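Local coordinates for 14-3-3 protein (Cryptosporidium parvum, PDB 3EFZ) that probably binds phosphoserine-containing partner proteins as an all-helical dimeric adaptor in cell signalling, at residues K46-I49 and K50-E54; R126-D129 and D130-M134; I145-K148 and G149-R153; Q166-K169 and Q170-F174; E235-S238 and E239-K243. All coordinates share one frame; numbering follows the deposited sequence.

Contact 1: K46-I49 and K50-E54; sequences KDVI and KVLTE
A methyl of Val51 lies above the plane of the Asp47 carboxylate, displaced beyond its oxygen end, with CG2 of Val51 3.9 Å from OD2 of Asp47. The other carboxylate, on Glu54, receives the ammonium of Lys50 on the syn lone pair of OE1; NZ of Lys50 is 3.1 Å from OE1 of Glu54, in a salt bridge. Both pairs are i to i+4 contacts on the last turns of helix 32-54, one of the long helices of the 14-3-3 fold. Three regular backbone bonds run up this helix, among them Lys50 N to Lys46 O at 2.9 Å.

Lys46 and Lys50 run side by side in the same direction, CE of Lys46 lying 3.9 Å from CD of Lys50. Lys46 stays extended, whereas Lys50 bends at its third torsion (95°) and again at the fourth, turning its ammonium to Glu54. The two nitrogens, NZ of Lys46 and NZ of Lys50, remain 5.4 Å apart, and Glu54 probably eases the repulsion between them.

On the buried side Val48 faces Phe143 of helix 138-158 and Asn73 of helix 63-81. Ile49 packs on Asp123 of the second subunit and Thr53 on Asn131 of that subunit, so this end of the helix takes part in the dimer contact. Leu52 points the same way as Val48, and its CD1 rests 4.0 Å from CG1 of Val48.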
loop_
_atom_site.group_PDB
_atom_site.type_symbol
_atom_site.label_atom_id
_atom_site.label_comp_id
_atom_site.label_asym_id
_atom_site.label_seq_id
_atom_site.Cartn_x
_atom_site.Cartn_y
_atom_site.Cartn_z
ATOM N N LYS B 46 -2.724 8.351 5.644
ATOM C CA LYS B 46 -2.483 8.852 6.980
ATOM C C LYS B 46 -3.787 9.128 7.714
ATOM O O LYS B 46 -3.976 8.642 8.823
ATOM C CB LYS B 46 -1.607 10.099 6.978
ATOM C CG LYS B 46 -1.261 10.555 8.398
ATOM C CD LYS B 46 -0.479 11.863 8.392
ATOM C CE LYS B 46 -0.114 12.275 9.794
ATOM N NZ LYS B 46 0.828 13.406 9.751
ATOM N N ASP B 47 -4.683 9.882 7.082
ATOM C CA ASP B 47 -5.928 10.253 7.723
ATOM C C ASP B 47 -6.834 9.078 8.101
ATOM O O ASP B 47 -7.495 9.121 9.146
ATOM C CB ASP B 47 -6.701 11.284 6.894
ATOM C CG ASP B 47 -7.743 12.022 7.731
ATOM O OD1 ASP B 47 -7.356 12.684 8.729
ATOM O OD2 ASP B 47 -8.953 11.918 7.416
ATOM N N VAL B 48 -6.898 8.055 7.239
ATOM C CA VAL B 48 -7.628 6.832 7.548
ATOM C C VAL B 48 -7.106 6.228 8.867
ATOM O O VAL B 48 -7.882 5.980 9.798
ATOM C CB VAL B 48 -7.571 5.788 6.398
ATOM C CG1 VAL B 48 -8.012 4.396 6.892
ATOM C CG2 VAL B 48 -8.468 6.221 5.267
ATOM N N ILE B 49 -5.797 6.028 8.951
ATOM C CA ILE B 49 -5.209 5.410 10.143
ATOM C C ILE B 49 -5.349 6.282 11.394
ATOM O O ILE B 49 -5.706 5.774 12.436
ATOM C CB ILE B 49 -3.770 4.944 9.900
ATOM C CG1 ILE B 49 -3.817 3.669 9.048
ATOM C CG2 ILE B 49 -3.067 4.623 11.220
ATOM C CD1 ILE B 49 -2.636 3.463 8.288
ATOM N N LYS B 50 -5.126 7.592 11.267
ATOM C CA LYS B 50 -5.316 8.523 12.379
ATOM C C LYS B 50 -6.727 8.415 12.960
ATOM O O LYS B 50 -6.889 8.194 14.157
ATOM C CB LYS B 50 -5.055 9.968 11.940
ATOM C CG LYS B 50 -3.628 10.394 12.035
ATOM C CD LYS B 50 -3.440 11.875 11.703
ATOM C CE LYS B 50 -3.445 12.759 12.957
ATOM N NZ LYS B 50 -2.378 12.368 13.941
ATOM N N VAL B 51 -7.736 8.567 12.102
ATOM C CA VAL B 51 -9.133 8.482 12.512
ATOM C C VAL B 51 -9.465 7.137 13.174
ATOM O O VAL B 51 -9.988 7.103 14.291
ATOM C CB VAL B 51 -10.132 8.812 11.341
ATOM C CG1 VAL B 51 -11.579 8.666 11.797
ATOM C CG2 VAL B 51 -9.918 10.225 10.833
ATOM N N LEU B 52 -9.162 6.028 12.499
ATOM C CA LEU B 52 -9.526 4.698 13.031
ATOM C C LEU B 52 -8.896 4.393 14.394
ATOM O O LEU B 52 -9.411 3.595 15.183
ATOM C CB LEU B 52 -9.153 3.600 12.031
ATOM C CG LEU B 52 -10.054 3.510 10.787
ATOM C CD1 LEU B 52 -9.633 2.339 9.909
ATOM C CD2 LEU B 52 -11.532 3.366 11.164
ATOM N N THR B 53 -7.799 5.080 14.668
ATOM C CA THR B 53 -6.846 4.692 15.677
ATOM C C THR B 53 -6.845 5.726 16.834
ATOM O O THR B 53 -6.591 5.379 17.998
ATOM C CB THR B 53 -5.474 4.536 14.959
ATOM O OG1 THR B 53 -5.016 3.174 15.011
ATOM C CG2 THR B 53 -4.457 5.504 15.421
ATOM N N GLU B 54 -7.162 6.981 16.516
ATOM C CA GLU B 54 -7.176 8.055 17.519
ATOM C C GLU B 54 -8.584 8.547 17.856
ATOM O O GLU B 54 -8.753 9.291 18.806
ATOM C CB GLU B 54 -6.282 9.223 17.081
ATOM C CG GLU B 54 -4.837 8.795 16.871
ATOM C CD GLU B 54 -3.941 9.855 16.265
ATOM O OE1 GLU B 54 -4.442 10.894 15.795
ATOM O OE2 GLU B 54 -2.711 9.625 16.254
#

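Contact 2: R126-D129 and D130-M134; sequences RIID and DNLLM
From Arg126 to Leu132 the backbone passes from regular helical bonding to something looser. Asp130 N still reaches Arg126 O at 3.1 Å, but Asn131 N divides itself: its bond to Ile127 O is weak, while Ile128 O, three residues back, takes it at 3.1 Å from above the carbonyl plane. Leu132 N adds only a weak, strongly bent bond to Ile128 O. A water carries the connection one step further, donating to Asp129 O and accepting from Leu133 N.

The Asn131 side chain makes up for the poor bond of its own backbone. Its ND2 donates to Ile127 O at 2.9 Å in a nearly straight line (168°), with the oxygen close to the amide plane. CG of Asn131 lies beside its backbone N (chi1 -69°), folding the amide back along the helix next to Ile127, whose CG2 is 3.9 Å from ND2 of Asn131. On the inner side CG2 of Ile128 and CD1 of Leu132 make a loose apolar contact, both side chains packing on Cys144. Asp129 turns to Lys148 in a salt bridge. An asparagine amide thus supplements the backbone bonds in the weakly bonded last turn of helix 100-131, the longest helix of this 14-3-3 subunit.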
loop_
_atom_site.group_PDB
_atom_site.type_symbol
_atom_site.label_atom_id
_atom_site.label_comp_id
_atom_site.label_asym_id
_atom_site.label_seq_id
_atom_site.Cartn_x
_atom_site.Cartn_y
_atom_site.Cartn_z
ATOM N N ARG B 126 -15.928 -6.313 8.770
ATOM C CA ARG B 126 -16.150 -7.032 10.018
ATOM C C ARG B 126 -15.492 -6.340 11.217
ATOM O O ARG B 126 -16.102 -6.246 12.270
ATOM C CB ARG B 126 -15.699 -8.491 9.904
ATOM C CG ARG B 126 -16.407 -9.294 8.775
ATOM C CD ARG B 126 -16.253 -10.815 8.993
ATOM N NE ARG B 126 -16.418 -11.623 7.777
ATOM C CZ ARG B 126 -15.424 -11.936 6.931
ATOM N NH1 ARG B 126 -15.669 -12.682 5.853
ATOM N NH2 ARG B 126 -14.180 -11.509 7.149
ATOM N N ILE B 127 -14.260 -5.854 11.050
ATOM C CA ILE B 127 -13.561 -5.125 12.119
ATOM C C ILE B 127 -14.292 -3.820 12.450
ATOM O O ILE B 127 -14.521 -3.526 13.628
ATOM C CB ILE B 127 -12.061 -4.831 11.794
ATOM C CG1 ILE B 127 -11.268 -6.137 11.693
ATOM C CG2 ILE B 127 -11.425 -3.905 12.868
ATOM C CD1 ILE B 127 -9.956 -5.970 10.991
ATOM N N ILE B 128 -14.680 -3.069 11.421
ATOM C CA ILE B 128 -15.441 -1.835 11.624
ATOM C C ILE B 128 -16.743 -2.119 12.392
ATOM O O ILE B 128 -17.013 -1.473 13.405
ATOM C CB ILE B 128 -15.738 -1.097 10.290
ATOM C CG1 ILE B 128 -14.482 -0.438 9.742
ATOM C CG2 ILE B 128 -16.871 -0.041 10.451
ATOM C CD1 ILE B 128 -14.723 0.160 8.376
ATOM N N ASP B 129 -17.518 -3.108 11.937
ATOM C CA ASP B 129 -18.798 -3.439 12.567
ATOM C C ASP B 129 -18.713 -3.862 14.043
ATOM O O ASP B 129 -19.579 -3.473 14.850
ATOM C CB ASP B 129 -19.565 -4.445 11.717
ATOM C CG ASP B 129 -20.201 -3.790 10.521
ATOM O OD1 ASP B 129 -20.438 -2.563 10.588
ATOM O OD2 ASP B 129 -20.472 -4.481 9.524
ATOM N N ASP B 130 -17.661 -4.613 14.390
ATOM C CA ASP B 130 -17.448 -5.065 15.772
ATOM C C ASP B 130 -17.022 -3.936 16.715
ATOM O O ASP B 130 -17.144 -4.063 17.934
ATOM C CB ASP B 130 -16.414 -6.202 15.829
ATOM C CG ASP B 130 -16.927 -7.503 15.224
ATOM O OD1 ASP B 130 -18.154 -7.746 15.240
ATOM O OD2 ASP B 130 -16.091 -8.296 14.734
ATOM N N ASN B 131 -16.527 -2.837 16.148
ATOM C CA ASN B 131 -15.965 -1.726 16.920
ATOM C C ASN B 131 -16.656 -0.385 16.727
ATOM O O ASN B 131 -16.309 0.601 17.395
ATOM C CB ASN B 131 -14.475 -1.571 16.593
ATOM C CG ASN B 131 -13.641 -2.718 17.128
ATOM O OD1 ASN B 131 -13.306 -2.743 18.314
ATOM N ND2 ASN B 131 -13.295 -3.675 16.258
ATOM N N LEU B 132 -17.622 -0.346 15.821
ATOM C CA LEU B 132 -18.328 0.876 15.486
ATOM C C LEU B 132 -18.786 1.643 16.730
ATOM O O LEU B 132 -18.562 2.848 16.849
ATOM C CB LEU B 132 -19.526 0.560 14.578
ATOM C CG LEU B 132 -20.185 1.767 13.925
ATOM C CD1 LEU B 132 -19.141 2.485 13.095
ATOM C CD2 LEU B 132 -21.372 1.327 13.074
ATOM N N LEU B 133 -19.400 0.928 17.662
ATOM C CA LEU B 133 -19.997 1.553 18.844
ATOM C C LEU B 133 -18.973 2.135 19.822
ATOM O O LEU B 133 -19.296 3.014 20.622
ATOM C CB LEU B 133 -20.930 0.559 19.545
ATOM C CG LEU B 133 -22.435 0.643 19.263
ATOM C CD1 LEU B 133 -22.772 1.025 17.829
ATOM C CD2 LEU B 133 -23.163 -0.631 19.695
ATOM N N MET B 134 -17.742 1.650 19.750
ATOM C CA MET B 134 -16.668 2.123 20.621
ATOM C C MET B 134 -16.103 3.468 20.136
ATOM O O MET B 134 -15.192 4.015 20.749
ATOM C CB MET B 134 -15.570 1.060 20.763
HETATM O O HOH W 1 -20.090 -2.139 17.547
#

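Contact 3: I145-K148 and G149-R153; sequences IKLK and GDLMR
Lys146 and Asp150 meet through a short salt bridge, NZ of Lys146 donating to OD2 of Asp150 at 2.8 Å on the syn lone pair. The lysine chain is extended until its last torsion, which bends (chi4 -82°) and brings the ammonium over to the carboxylate. OD1 of Asp150 turns the other way along the helix and takes NH2 of Arg153 at 3.3 Å, a weak but fairly straight bond (164°) lying in the plane of the guanidinium. The aspartate therefore links a lysine about one turn before it with an arginine about one turn after it, in a salt-bridge network.

This is the buried inner helix 138-158 of the 14-3-3 fold, and Arg153 is predicted to contact the phosphoserine of a partner protein, with Arg79 close beside it. Two basic groups set together here are consistent with a pocket made for an anion.

Farther out, OD1 of Asp150 also accepts from Asn201 ND2 and is hydrogen-bonded to Tyr175 OH, while Tyr175 OH bonds to NE of Arg153 as well; one tyrosine thus helps to place both residues. On another side of the helix Leu147 and Leu151 lie alongside each other, CD2 of Leu147 being 3.8 Å from CD1 of Leu151. Arg72 and Val75 of helix 63-81 pack against this leucine pair.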
loop_
_atom_site.group_PDB
_atom_site.type_symbol
_atom_site.label_atom_id
_atom_site.label_comp_id
_atom_site.label_asym_id
_atom_site.label_seq_id
_atom_site.Cartn_x
_atom_site.Cartn_y
_atom_site.Cartn_z
ATOM N N ILE B 145 -18.629 4.309 8.292
ATOM C CA ILE B 145 -19.739 3.884 7.438
ATOM C C ILE B 145 -19.506 4.315 5.971
ATOM O O ILE B 145 -19.793 3.550 5.037
ATOM C CB ILE B 145 -21.087 4.379 8.029
ATOM C CG1 ILE B 145 -21.344 3.685 9.377
ATOM C CG2 ILE B 145 -22.275 4.172 7.050
ATOM C CD1 ILE B 145 -22.406 4.373 10.252
ATOM N N LYS B 146 -18.968 5.519 5.767
ATOM C CA LYS B 146 -18.535 5.931 4.432
ATOM C C LYS B 146 -17.485 4.949 3.873
ATOM O O LYS B 146 -17.547 4.553 2.699
ATOM C CB LYS B 146 -17.958 7.356 4.431
ATOM C CG LYS B 146 -17.081 7.591 3.222
ATOM C CD LYS B 146 -16.269 8.846 3.252
ATOM C CE LYS B 146 -15.336 8.871 2.055
ATOM N NZ LYS B 146 -14.106 8.088 2.277
ATOM N N LEU B 147 -16.536 4.576 4.735
ATOM C CA LEU B 147 -15.478 3.633 4.434
ATOM C C LEU B 147 -16.025 2.274 3.982
ATOM O O LEU B 147 -15.534 1.697 3.010
ATOM C CB LEU B 147 -14.618 3.472 5.686
ATOM C CG LEU B 147 -13.224 2.898 5.581
ATOM C CD1 LEU B 147 -12.312 3.482 6.673
ATOM C CD2 LEU B 147 -13.301 1.356 5.651
ATOM N N LYS B 148 -17.040 1.772 4.683
ATOM C CA LYS B 148 -17.753 0.565 4.241
ATOM C C LYS B 148 -18.424 0.780 2.883
ATOM O O LYS B 148 -18.480 -0.141 2.070
ATOM C CB LYS B 148 -18.790 0.117 5.270
ATOM C CG LYS B 148 -18.216 -0.348 6.612
ATOM C CD LYS B 148 -19.222 -1.165 7.385
ATOM C CE LYS B 148 -20.397 -0.312 7.923
ATOM N NZ LYS B 148 -21.476 -1.155 8.517
ATOM N N GLY B 149 -18.952 1.985 2.664
ATOM C CA GLY B 149 -19.487 2.401 1.374
ATOM C C GLY B 149 -18.472 2.310 0.262
ATOM O O GLY B 149 -18.764 1.707 -0.779
ATOM N N ASP B 150 -17.275 2.875 0.497
ATOM C CA ASP B 150 -16.125 2.744 -0.406
ATOM C C ASP B 150 -15.747 1.295 -0.702
ATOM O O ASP B 150 -15.551 0.938 -1.862
ATOM C CB ASP B 150 -14.876 3.477 0.130
ATOM C CG ASP B 150 -15.083 4.975 0.294
ATOM O OD1 ASP B 150 -15.947 5.581 -0.362
ATOM O OD2 ASP B 150 -14.351 5.553 1.089
ATOM N N LEU B 151 -15.612 0.478 0.337
ATOM C CA LEU B 151 -15.281 -0.945 0.180
ATOM C C LEU B 151 -16.346 -1.756 -0.564
ATOM O O LEU B 151 -16.012 -2.644 -1.332
ATOM C CB LEU B 151 -14.979 -1.608 1.531
ATOM C CG LEU B 151 -13.751 -1.149 2.331
ATOM C CD1 LEU B 151 -13.740 -1.882 3.632
ATOM C CD2 LEU B 151 -12.426 -1.350 1.581
ATOM N N MET B 152 -17.617 -1.461 -0.333
ATOM C CA MET B 152 -18.680 -2.036 -1.154
ATOM C C MET B 152 -18.587 -1.643 -2.645
ATOM O O MET B 152 -18.826 -2.466 -3.541
ATOM C CB MET B 152 -20.055 -1.670 -0.582
ATOM C CG MET B 152 -20.442 -2.494 0.627
ATOM S SD MET B 152 -20.424 -4.262 0.284
ATOM C CE MET B 152 -19.674 -4.813 1.796
ATOM N N ARG B 153 -18.255 -0.371 -2.888
ATOM C CA ARG B 153 -18.035 0.169 -4.246
ATOM C C ARG B 153 -16.893 -0.575 -4.930
ATOM O O ARG B 153 -16.969 -0.872 -6.131
ATOM C CB ARG B 153 -17.765 1.692 -4.204
ATOM C CG ARG B 153 -17.345 2.351 -5.537
ATOM C CD ARG B 153 -17.514 3.897 -5.511
ATOM N NE ARG B 153 -16.736 4.530 -4.427
ATOM C CZ ARG B 153 -15.456 4.876 -4.526
ATOM N NH1 ARG B 153 -14.794 4.688 -5.669
ATOM N NH2 ARG B 153 -14.829 5.418 -3.482
#

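Contact 4: Q166-K169 and Q170-F174; sequences QCIK and QAVEF
Val172 N binds Ile168 O at 2.9 Å and 172°, one of three backbone bonds of that length here. Glu173 N to Lys169 O is slightly longer at 3.1 Å. All belong to an unbroken run of helix 161-185, which packs against helix 138-158 in the 14-3-3 bundle.

Beside that last bond Lys169 and Glu173 form an i to i+4 salt bridge. It is a long one, with NZ of Lys169 3.5 Å from OE1 of Glu173. The lysine is extended until chi4 (-53°), where the chain turns its ammonium toward the glutamate; CG of Glu173 meanwhile leans on the Lys169 carbonyl, 3.2 Å from its O.

On the inner side Ile168 and Val172 come together only loosely, CG2 of Ile168 and CG2 of Val172 being 4.5 Å apart. Their other neighbours complete the packing: Ala156 and Leu209 touch Ile168, Tyr202 and Leu205 touch Val172. The side chain of Ala171 is about 5 Å from that of Arg153, a predicted phosphoserine contact.

The long ion pair between the exposed Lys169 and Glu173 probably contributes little beside the straight backbone bonds, and the attraction is likely to be screened by solvent.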
loop_
_atom_site.group_PDB
_atom_site.type_symbol
_atom_site.label_atom_id
_atom_site.label_comp_id
_atom_site.label_asym_id
_atom_site.label_seq_id
_atom_site.Cartn_x
_atom_site.Cartn_y
_atom_site.Cartn_z
ATOM N N GLN B 166 -26.090 -6.048 -5.775
ATOM C CA GLN B 166 -26.260 -6.070 -4.319
ATOM C C GLN B 166 -25.185 -5.241 -3.640
ATOM O O GLN B 166 -25.472 -4.567 -2.667
ATOM C CB GLN B 166 -26.233 -7.493 -3.751
ATOM C CG GLN B 166 -27.291 -8.468 -4.268
ATOM C CD GLN B 166 -26.872 -9.918 -4.047
ATOM O OE1 GLN B 166 -27.157 -10.802 -4.864
ATOM N NE2 GLN B 166 -26.152 -10.162 -2.949
ATOM N N CYS B 167 -23.943 -5.296 -4.129
ATOM C CA CYS B 167 -22.882 -4.449 -3.563
ATOM C C CYS B 167 -23.136 -2.972 -3.836
ATOM O O CYS B 167 -22.843 -2.130 -2.991
ATOM C CB CYS B 167 -21.469 -4.836 -4.060
ATOM S SG CYS B 167 -20.889 -6.412 -3.423
ATOM N N ILE B 168 -23.659 -2.650 -5.018
ATOM C CA ILE B 168 -24.003 -1.260 -5.320
ATOM C C ILE B 168 -25.117 -0.803 -4.373
ATOM O O ILE B 168 -25.044 0.294 -3.803
ATOM C CB ILE B 168 -24.389 -1.054 -6.802
ATOM C CG1 ILE B 168 -23.159 -1.231 -7.702
ATOM C CG2 ILE B 168 -24.991 0.343 -7.012
ATOM C CD1 ILE B 168 -23.477 -1.590 -9.136
ATOM N N LYS B 169 -26.125 -1.652 -4.188
ATOM C CA LYS B 169 -27.204 -1.346 -3.253
ATOM C C LYS B 169 -26.695 -1.130 -1.823
ATOM O O LYS B 169 -27.096 -0.159 -1.195
ATOM C CB LYS B 169 -28.330 -2.375 -3.292
ATOM C CG LYS B 169 -29.513 -1.911 -2.449
ATOM C CD LYS B 169 -30.692 -2.846 -2.451
ATOM C CE LYS B 169 -31.764 -2.305 -1.477
ATOM N NZ LYS B 169 -31.182 -2.029 -0.107
ATOM N N GLN B 170 -25.806 -2.004 -1.329
ATOM C CA GLN B 170 -25.198 -1.836 0.005
ATOM C C GLN B 170 -24.354 -0.575 0.111
ATOM O O GLN B 170 -24.294 0.020 1.178
ATOM C CB GLN B 170 -24.323 -3.034 0.430
ATOM C CG GLN B 170 -25.038 -4.361 0.709
ATOM C CD GLN B 170 -24.061 -5.487 1.088
ATOM O OE1 GLN B 170 -23.448 -5.461 2.162
ATOM N NE2 GLN B 170 -23.926 -6.482 0.211
ATOM N N ALA B 171 -23.667 -0.197 -0.980
ATOM C CA ALA B 171 -22.881 1.058 -1.023
ATOM C C ALA B 171 -23.756 2.303 -0.934
ATOM O O ALA B 171 -23.417 3.259 -0.232
ATOM C CB ALA B 171 -22.003 1.124 -2.292
ATOM N N VAL B 172 -24.858 2.304 -1.691
ATOM C CA VAL B 172 -25.896 3.336 -1.581
ATOM C C VAL B 172 -26.356 3.530 -0.117
ATOM O O VAL B 172 -26.264 4.630 0.423
ATOM C CB VAL B 172 -27.083 3.024 -2.525
ATOM C CG1 VAL B 172 -28.300 3.920 -2.231
ATOM C CG2 VAL B 172 -26.641 3.186 -3.959
ATOM N N GLU B 173 -26.832 2.458 0.510
ATOM C CA GLU B 173 -27.206 2.457 1.926
ATOM C C GLU B 173 -26.171 3.158 2.823
ATOM O O GLU B 173 -26.527 4.047 3.604
ATOM C CB GLU B 173 -27.315 1.024 2.450
ATOM C CG GLU B 173 -28.263 0.074 1.751
ATOM C CD GLU B 173 -28.219 -1.318 2.407
ATOM O OE1 GLU B 173 -28.196 -2.342 1.664
ATOM O OE2 GLU B 173 -28.203 -1.380 3.672
ATOM N N PHE B 174 -24.905 2.723 2.720
ATOM C CA PHE B 174 -23.811 3.219 3.578
ATOM C C PHE B 174 -23.531 4.697 3.382
ATOM O O PHE B 174 -23.344 5.416 4.358
ATOM C CB PHE B 174 -22.510 2.398 3.404
ATOM C CG PHE B 174 -22.570 0.994 4.005
ATOM C CD1 PHE B 174 -21.894 -0.070 3.403
ATOM C CD2 PHE B 174 -23.311 0.744 5.161
ATOM C CE1 PHE B 174 -21.936 -1.366 3.954
ATOM C CE2 PHE B 174 -23.371 -0.539 5.726
ATOM C CZ PHE B 174 -22.685 -1.600 5.123
#

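Contact 5: E235-S238 and E239-K243; sequences EQFS and ENTEK
Ser238 caps the helix that carries Thr241. Its OG accepts from Thr241 N at 3.0 Å (155°), the N-cap bond that satisfies an amide of the first turn, which has no preceding helical turn to bond to. The hydroxyl reaches there because OG stands between the backbone N and the carbonyl carbon (chi1 74°). Ser238 O then takes Glu242 N at 3.0 Å, so the cap residue serves the new helix with both side chain and backbone. OG1 of Thr241 is hydrogen-bonded to Ser191 O, which ties the first turn of helix 239-256 to the loop before helix 193-207.

Among the apolar contacts, the threonine methyl does the touching: CG2 of Thr241 is 3.7 Å from CB of Phe237 and approaches the ring obliquely. Pro193 and Leu196 pack on the same threonine.

The charged groups gather around the phenylalanine and along the outer side of the helix. Glu242 bends at chi2, bringing its carboxylate back to Phe237, with OE1 of Glu242 3.6 Å from CD1 of Phe237 and the two planes 25° apart. Arg231 makes a cation-pi contact with this ring and a weak, long ion pair with OE1 of Glu242. Lys243 NZ holds OE2 of Glu239 at 3.2 Å in a salt bridge whose hydrogen bond is weak.

Glu239 is the first residue of the helix, and its negative charge would probably favour the partly positive helix start, although it is also paired with Lys243; Arg231 may partly offset the charge of Glu242.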
loop_
_atom_site.group_PDB
_atom_site.type_symbol
_atom_site.label_atom_id
_atom_site.label_comp_id
_atom_site.label_asym_id
_atom_site.label_seq_id
_atom_site.Cartn_x
_atom_site.Cartn_y
_atom_site.Cartn_z
ATOM N N GLU B 235 -15.999 34.074 5.124
ATOM C CA GLU B 235 -15.279 33.097 5.936
ATOM C C GLU B 235 -14.487 32.137 5.060
ATOM O O GLU B 235 -14.943 31.760 3.975
ATOM C CB GLU B 235 -16.302 32.324 6.785
ATOM C CG GLU B 235 -15.868 30.959 7.309
ATOM C CD GLU B 235 -17.031 29.982 7.428
ATOM O OE1 GLU B 235 -18.201 30.415 7.306
ATOM O OE2 GLU B 235 -16.769 28.773 7.644
ATOM N N GLN B 236 -13.307 31.747 5.538
ATOM C CA GLN B 236 -12.488 30.759 4.851
ATOM C C GLN B 236 -12.868 29.331 5.261
ATOM O O GLN B 236 -12.966 29.011 6.448
ATOM C CB GLN B 236 -10.998 31.016 5.099
ATOM C CG GLN B 236 -10.075 30.177 4.220
ATOM C CD GLN B 236 -8.633 30.656 4.230
ATOM O OE1 GLN B 236 -8.139 31.189 5.231
ATOM N NE2 GLN B 236 -7.947 30.464 3.106
ATOM N N PHE B 237 -13.105 28.493 4.256
ATOM C CA PHE B 237 -13.320 27.079 4.452
ATOM C C PHE B 237 -11.974 26.385 4.667
ATOM O O PHE B 237 -10.918 26.944 4.344
ATOM C CB PHE B 237 -14.040 26.473 3.234
ATOM C CG PHE B 237 -15.489 26.859 3.125
ATOM C CD1 PHE B 237 -16.139 26.828 1.887
ATOM C CD2 PHE B 237 -16.207 27.268 4.250
ATOM C CE1 PHE B 237 -17.491 27.178 1.775
ATOM C CE2 PHE B 237 -17.546 27.630 4.143
ATOM C CZ PHE B 237 -18.186 27.582 2.899
ATOM N N SER B 238 -12.014 25.167 5.204
ATOM C CA SER B 238 -10.794 24.389 5.404
ATOM C C SER B 238 -10.155 24.109 4.053
ATOM O O SER B 238 -10.823 24.149 3.011
ATOM C CB SER B 238 -11.066 23.085 6.165
ATOM O OG SER B 238 -11.716 22.136 5.336
ATOM N N GLU B 239 -8.852 23.868 4.077
ATOM C CA GLU B 239 -8.102 23.528 2.883
ATOM C C GLU B 239 -8.677 22.270 2.214
ATOM O O GLU B 239 -8.801 22.206 0.985
ATOM C CB GLU B 239 -6.638 23.336 3.256
ATOM C CG GLU B 239 -5.803 22.694 2.186
ATOM C CD GLU B 239 -4.562 22.070 2.751
ATOM O OE1 GLU B 239 -3.654 22.842 3.134
ATOM O OE2 GLU B 239 -4.503 20.820 2.815
ATOM N N ASN B 240 -9.046 21.283 3.027
ATOM C CA ASN B 240 -9.632 20.055 2.506
ATOM C C ASN B 240 -11.015 20.236 1.912
ATOM O O ASN B 240 -11.360 19.547 0.957
ATOM C CB ASN B 240 -9.614 18.934 3.543
ATOM C CG ASN B 240 -8.308 18.184 3.546
ATOM O OD1 ASN B 240 -7.723 17.931 2.492
ATOM N ND2 ASN B 240 -7.829 17.834 4.732
ATOM N N THR B 241 -11.795 21.165 2.461
ATOM C CA THR B 241 -13.057 21.570 1.829
ATOM C C THR B 241 -12.796 22.181 0.456
ATOM O O THR B 241 -13.370 21.748 -0.538
ATOM C CB THR B 241 -13.864 22.532 2.722
ATOM O OG1 THR B 241 -14.352 21.808 3.856
ATOM C CG2 THR B 241 -15.050 23.134 1.967
ATOM N N GLU B 242 -11.902 23.163 0.399
ATOM C CA GLU B 242 -11.582 23.818 -0.865
ATOM C C GLU B 242 -10.999 22.848 -1.901
ATOM O O GLU B 242 -11.319 22.943 -3.081
ATOM C CB GLU B 242 -10.687 25.048 -0.650
ATOM C CG GLU B 242 -11.365 26.204 0.128
ATOM C CD GLU B 242 -12.546 26.896 -0.613
ATOM O OE1 GLU B 242 -13.221 27.743 0.023
ATOM O OE2 GLU B 242 -12.801 26.610 -1.813
ATOM N N LYS B 243 -10.182 21.897 -1.460
ATOM C CA LYS B 243 -9.714 20.814 -2.344
ATOM C C LYS B 243 -10.855 19.952 -2.901
ATOM O O LYS B 243 -10.856 19.609 -4.087
ATOM C CB LYS B 243 -8.707 19.919 -1.626
ATOM C CG LYS B 243 -7.290 20.462 -1.557
ATOM C CD LYS B 243 -6.438 19.513 -0.745
ATOM C CE LYS B 243 -4.991 19.512 -1.201
ATOM N NZ LYS B 243 -4.111 20.356 -0.342
#

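How the contacts relate
All five are single-turn contacts, strung in order along one chain: contact 1 on helix 32-54, contact 2 in the last turns of helix 100-131, contact 3 on helix 138-158, contact 4 on helix 161-185 and contact 5 at the start of helix 239-256. Contact 3 lies nearest the middle of the subunit and touches two others. Its centre is 14 Å from that of contact 2, where Ile128 packs on Leu147, and 8 Å from that of contact 4, where Gly149 and Ala171 meet. Contact 1 of one subunit meets contact 2 of the other across the dimer, while contact 5 stands apart, its nearest neighbour by centres being contact 1 at 20 Å. Helices 100-131 and 161-185 thus pack against the one bearing the predicted phosphoserine-contacting arginine.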